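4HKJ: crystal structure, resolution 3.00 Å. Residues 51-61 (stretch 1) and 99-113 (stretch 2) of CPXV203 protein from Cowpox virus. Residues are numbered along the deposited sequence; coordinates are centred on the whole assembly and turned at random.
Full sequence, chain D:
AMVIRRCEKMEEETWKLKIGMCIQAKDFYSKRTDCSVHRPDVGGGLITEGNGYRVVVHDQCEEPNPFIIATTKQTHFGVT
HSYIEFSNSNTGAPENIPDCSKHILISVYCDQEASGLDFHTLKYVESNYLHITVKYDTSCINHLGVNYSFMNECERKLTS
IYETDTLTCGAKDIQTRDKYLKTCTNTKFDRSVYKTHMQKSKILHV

Stretch 1, residues 51-61: NGYRVVVHDQC
Stretch 2 (99-113) DCSKHILISVYCDQE

A disulfide closes one end of this two-stranded contact: Cys61 SG and Cys100 SG lie 2.0 Å apart with chi3 at 82°, joining a loop residue (chi1 m, -70°) to the first residue of the 3-10 segment 100-102 (chi1 p, 62°). Both CA-to-CB bonds point toward the opposing stretch.

Most of the rest is an antiparallel ladder. The strand that starts at Tyr53 runs against strand 103-110 at 159° between N-to-C directions, with axes approaching to 4.6 Å; phi/psi stay extended, from -129/153 at Tyr53 to -117/169 at His58. The register pairs Tyr53 with Cys110, Val55 with Val108 and Val57 with Ile106 as non-hydrogen-bonded pairs. Alternating with them are the hydrogen-bonded pairs, each closed by two bonds: Arg54 N to Tyr109 O 2.9 Å and Tyr109 N to Arg54 O 3.0 Å; Val56 N to Ser107 O 2.9 Å and Ser107 N to Val56 O 2.7 Å; His58 N to Leu105 O 2.8 Å and Leu105 N to His58 O 3.0 Å. N-H...O angles of 148-175° support all six. The CA atoms are farther apart in these pairs, as from Arg54 CA to Tyr109 CA at 5.3 Å, than in the three non-hydrogen-bonded ones, as from Val55 CA to Val108 CA at 4.6 Å. CA-H...O contacts occur at two of the latter pairs, such as Val55 CA to Ser107 O at 3.3 Å.

Alternation sorts the side chains. Tyr53, Val55, Val57, Ile104, Ile106, Val108 and Cys110 share a buried face. Val55 and Val57 are both t, while Ile104 is m,m and Ile106 m,t. Val55 CG1 meets Ile106 CG2 at 3.6 Å, and Val57 CG1 meets Ile104 CG2 at 3.7 Å, so these contacts run diagonally across the register; Val57 CG2 to Ile106 CG1, also 3.7 Å, stays within a pair. The Tyr53 ring (chi1 m) presents its edge to Cys110 CA. On the other face, Val56 CG2 reaches the Tyr109 ring edge at CE2, 4.1 Å away. Arg54 (p,t,m, chi4 -179°) brings NE to 4.4 Å from Asp111 OD2, but that oxygen lies well out of the guanidinium plane: opposite charges are near without a salt bridge.

Beyond the ladder at one end, Gly52 O accepts from both Asp111 N (2.7 Å, 162°) and Gln112 N (3.2 Å, 171°). Gly52 has phi/psi 83/-3, favourable to glycine; an ideal CB would fall 2.7 Å from Gln112 OE1, a clash. Toward the disulfide, Gln60 N bonds Cys100 O at 3.2 Å and, weakly, His103 O at 3.4 Å (129°), while Gln60 OE1 lies over one face of the His103 ring.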

# COMPACT_ATOMS: atom_id res chain seq x y z
N ASN D 51 6.32 -2.64 -22.66
CA ASN D 51 6.71 -1.65 -21.66
C ASN D 51 8.16 -1.76 -21.18
O ASN D 51 8.45 -1.53 -20.01
CB ASN D 51 5.74 -1.67 -20.47
CG ASN D 51 4.31 -1.35 -20.88
OD1 ASN D 51 3.94 -1.49 -22.05
ND2 ASN D 51 3.50 -0.93 -19.92
N GLY D 52 9.05 -2.13 -22.10
CA GLY D 52 10.47 -2.19 -21.80
C GLY D 52 10.90 -3.48 -21.14
O GLY D 52 12.08 -3.68 -20.87
N TYR D 53 9.94 -4.36 -20.87
CA TYR D 53 10.24 -5.63 -20.22
C TYR D 53 9.64 -6.80 -20.99
O TYR D 53 8.64 -6.65 -21.68
CB TYR D 53 9.70 -5.65 -18.79
CG TYR D 53 10.05 -4.43 -17.97
CD1 TYR D 53 11.36 -4.08 -17.72
CD2 TYR D 53 9.04 -3.63 -17.43
CE1 TYR D 53 11.68 -2.96 -16.97
CE2 TYR D 53 9.35 -2.52 -16.67
CZ TYR D 53 10.67 -2.19 -16.44
OH TYR D 53 10.97 -1.08 -15.69
N ARG D 54 10.27 -7.96 -20.86
CA ARG D 54 9.67 -9.20 -21.32
C ARG D 54 9.56 -10.17 -20.15
O ARG D 54 10.54 -10.43 -19.45
CB ARG D 54 10.43 -9.80 -22.51
CG ARG D 54 11.84 -10.26 -22.23
CD ARG D 54 12.44 -10.89 -23.48
NE ARG D 54 11.51 -11.83 -24.10
CZ ARG D 54 11.78 -12.54 -25.19
NH1 ARG D 54 12.96 -12.44 -25.78
NH2 ARG D 54 10.87 -13.37 -25.68
N VAL D 55 8.36 -10.68 -19.92
CA VAL D 55 8.09 -11.46 -18.71
C VAL D 55 7.68 -12.89 -19.03
O VAL D 55 6.83 -13.13 -19.88
CB VAL D 55 6.99 -10.79 -17.86
CG1 VAL D 55 6.74 -11.58 -16.60
CG2 VAL D 55 7.38 -9.35 -17.53
N VAL D 56 8.31 -13.84 -18.34
CA VAL D 56 8.01 -15.25 -18.51
C VAL D 56 7.30 -15.80 -17.27
O VAL D 56 7.77 -15.59 -16.15
CB VAL D 56 9.29 -16.07 -18.77
CG1 VAL D 56 8.95 -17.54 -18.96
CG2 VAL D 56 10.04 -15.53 -19.98
N VAL D 57 6.19 -16.48 -17.48
CA VAL D 57 5.43 -17.06 -16.37
C VAL D 57 5.26 -18.57 -16.54
O VAL D 57 4.68 -19.04 -17.52
CB VAL D 57 4.03 -16.41 -16.25
CG1 VAL D 57 3.27 -17.01 -15.08
CG2 VAL D 57 4.16 -14.90 -16.10
N HIS D 58 5.78 -19.33 -15.58
CA HIS D 58 5.69 -20.78 -15.62
C HIS D 58 4.88 -21.35 -14.47
O HIS D 58 4.54 -20.64 -13.52
CB HIS D 58 7.09 -21.41 -15.60
CG HIS D 58 7.84 -21.26 -16.89
ND1 HIS D 58 7.45 -21.88 -18.06
CD2 HIS D 58 8.97 -20.57 -17.19
CE1 HIS D 58 8.30 -21.57 -19.02
NE2 HIS D 58 9.23 -20.78 -18.52
N ASP D 59 4.58 -22.64 -14.56
CA ASP D 59 4.01 -23.39 -13.44
C ASP D 59 4.86 -24.63 -13.17
O ASP D 59 5.72 -24.98 -13.99
CB ASP D 59 2.54 -23.76 -13.70
CG ASP D 59 2.34 -24.50 -15.02
OD1 ASP D 59 3.30 -25.10 -15.55
OD2 ASP D 59 1.19 -24.50 -15.52
N GLN D 60 4.62 -25.29 -12.05
CA GLN D 60 5.41 -26.47 -11.69
C GLN D 60 4.87 -27.75 -12.32
O GLN D 60 5.14 -28.85 -11.84
CB GLN D 60 5.52 -26.61 -10.17
CG GLN D 60 6.40 -25.56 -9.51
CD GLN D 60 6.58 -25.80 -8.02
OE1 GLN D 60 6.10 -26.78 -7.47
NE2 GLN D 60 7.30 -24.89 -7.36
N CYS D 61 4.10 -27.60 -13.39
CA CYS D 61 3.54 -28.74 -14.10
C CYS D 61 4.43 -29.17 -15.27
O CYS D 61 4.83 -28.34 -16.09
CB CYS D 61 2.14 -28.43 -14.62
SG CYS D 61 0.88 -28.28 -13.34
N ASP D 99 -2.32 -29.15 -7.98
CA ASP D 99 -1.50 -28.31 -7.12
C ASP D 99 -0.38 -27.62 -7.90
O ASP D 99 -0.07 -26.45 -7.66
CB ASP D 99 -0.93 -29.13 -5.96
CG ASP D 99 -0.39 -28.25 -4.85
OD1 ASP D 99 -1.19 -27.81 -4.00
OD2 ASP D 99 0.84 -28.01 -4.81
N CYS D 100 0.23 -28.36 -8.82
CA CYS D 100 1.36 -27.85 -9.60
C CYS D 100 0.98 -26.62 -10.43
O CYS D 100 1.81 -25.75 -10.66
CB CYS D 100 1.90 -28.95 -10.52
SG CYS D 100 0.71 -29.53 -11.75
N SER D 101 -0.27 -26.57 -10.87
CA SER D 101 -0.75 -25.44 -11.66
C SER D 101 -1.01 -24.22 -10.79
O SER D 101 -1.29 -23.13 -11.30
CB SER D 101 -2.02 -25.82 -12.42
OG SER D 101 -1.77 -26.87 -13.35
N LYS D 102 -0.91 -24.39 -9.47
CA LYS D 102 -1.13 -23.29 -8.54
C LYS D 102 0.18 -22.76 -7.96
O LYS D 102 0.18 -21.89 -7.08
CB LYS D 102 -2.09 -23.70 -7.43
CG LYS D 102 -3.50 -23.99 -7.93
CD LYS D 102 -4.44 -24.36 -6.80
CE LYS D 102 -4.07 -25.70 -6.17
NZ LYS D 102 -5.04 -26.09 -5.11
N HIS D 103 1.30 -23.28 -8.45
CA HIS D 103 2.61 -22.74 -8.12
C HIS D 103 3.15 -21.95 -9.29
O HIS D 103 3.53 -22.52 -10.32
CB HIS D 103 3.58 -23.86 -7.72
CG HIS D 103 3.42 -24.33 -6.31
ND1 HIS D 103 2.42 -25.18 -5.92
CD2 HIS D 103 4.14 -24.05 -5.20
CE1 HIS D 103 2.53 -25.42 -4.62
NE2 HIS D 103 3.56 -24.74 -4.16
N ILE D 104 3.19 -20.63 -9.14
CA ILE D 104 3.55 -19.73 -10.23
C ILE D 104 4.97 -19.19 -10.09
O ILE D 104 5.35 -18.69 -9.04
CB ILE D 104 2.57 -18.55 -10.32
CG1 ILE D 104 1.13 -19.05 -10.46
CG2 ILE D 104 2.94 -17.63 -11.46
CD1 ILE D 104 0.90 -19.89 -11.69
N LEU D 105 5.74 -19.30 -11.17
CA LEU D 105 7.08 -18.71 -11.22
C LEU D 105 7.14 -17.63 -12.30
O LEU D 105 6.99 -17.92 -13.49
CB LEU D 105 8.14 -19.78 -11.48
CG LEU D 105 9.54 -19.23 -11.78
CD1 LEU D 105 10.09 -18.45 -10.60
CD2 LEU D 105 10.48 -20.36 -12.18
N ILE D 106 7.37 -16.39 -11.88
CA ILE D 106 7.40 -15.27 -12.81
C ILE D 106 8.79 -14.65 -12.91
O ILE D 106 9.39 -14.27 -11.91
CB ILE D 106 6.38 -14.19 -12.40
CG1 ILE D 106 4.96 -14.76 -12.47
CG2 ILE D 106 6.51 -12.96 -13.28
CD1 ILE D 106 3.88 -13.78 -12.10
N SER D 107 9.31 -14.58 -14.14
CA SER D 107 10.63 -14.02 -14.38
C SER D 107 10.52 -12.73 -15.20
O SER D 107 9.98 -12.73 -16.30
CB SER D 107 11.52 -15.03 -15.11
OG SER D 107 11.49 -16.29 -14.46
N VAL D 108 11.04 -11.64 -14.65
CA VAL D 108 10.96 -10.34 -15.32
C VAL D 108 12.32 -9.87 -15.84
O VAL D 108 13.19 -9.49 -15.06
CB VAL D 108 10.37 -9.26 -14.39
CG1 VAL D 108 10.25 -7.94 -15.13
CG2 VAL D 108 9.01 -9.70 -13.86
N TYR D 109 12.47 -9.88 -17.16
CA TYR D 109 13.69 -9.41 -17.80
C TYR D 109 13.43 -8.06 -18.45
O TYR D 109 12.30 -7.74 -18.79
CB TYR D 109 14.16 -10.41 -18.85
CG TYR D 109 14.26 -11.83 -18.34
CD1 TYR D 109 15.42 -12.30 -17.74
CD2 TYR D 109 13.19 -12.71 -18.47
CE1 TYR D 109 15.51 -13.60 -17.28
CE2 TYR D 109 13.27 -14.01 -18.01
CZ TYR D 109 14.44 -14.45 -17.42
OH TYR D 109 14.52 -15.74 -16.96
N CYS D 110 14.49 -7.27 -18.62
CA CYS D 110 14.37 -5.96 -19.26
C CYS D 110 14.88 -5.98 -20.70
O CYS D 110 15.95 -6.53 -20.98
CB CYS D 110 15.08 -4.88 -18.44
SG CYS D 110 16.65 -5.39 -17.69
N ASP D 111 14.11 -5.38 -21.60
CA ASP D 111 14.45 -5.36 -23.02
C ASP D 111 14.98 -4.00 -23.47
O ASP D 111 15.91 -3.93 -24.28
CB ASP D 111 13.22 -5.72 -23.86
CG ASP D 111 13.08 -7.21 -24.07
OD1 ASP D 111 13.75 -7.98 -23.35
OD2 ASP D 111 12.29 -7.62 -24.95
N GLN D 112 14.39 -2.94 -22.94
CA GLN D 112 14.73 -1.58 -23.34
C GLN D 112 16.19 -1.23 -23.02
O GLN D 112 16.96 -0.88 -23.91
CB GLN D 112 13.79 -0.58 -22.66
CG GLN D 112 13.88 0.83 -23.21
CD GLN D 112 12.74 1.71 -22.71
OE1 GLN D 112 11.77 1.22 -22.14
NE2 GLN D 112 12.86 3.01 -22.94
N GLU D 113 16.55 -1.34 -21.75
CA GLU D 113 17.90 -1.00 -21.31
C GLU D 113 18.79 -2.24 -21.28
O GLU D 113 18.32 -3.34 -21.02
CB GLU D 113 17.86 -0.35 -19.92
CG GLU D 113 19.17 0.28 -19.48
CD GLU D 113 19.48 1.56 -20.22
OE1 GLU D 113 18.60 2.07 -20.94
OE2 GLU D 113 20.61 2.07 -20.07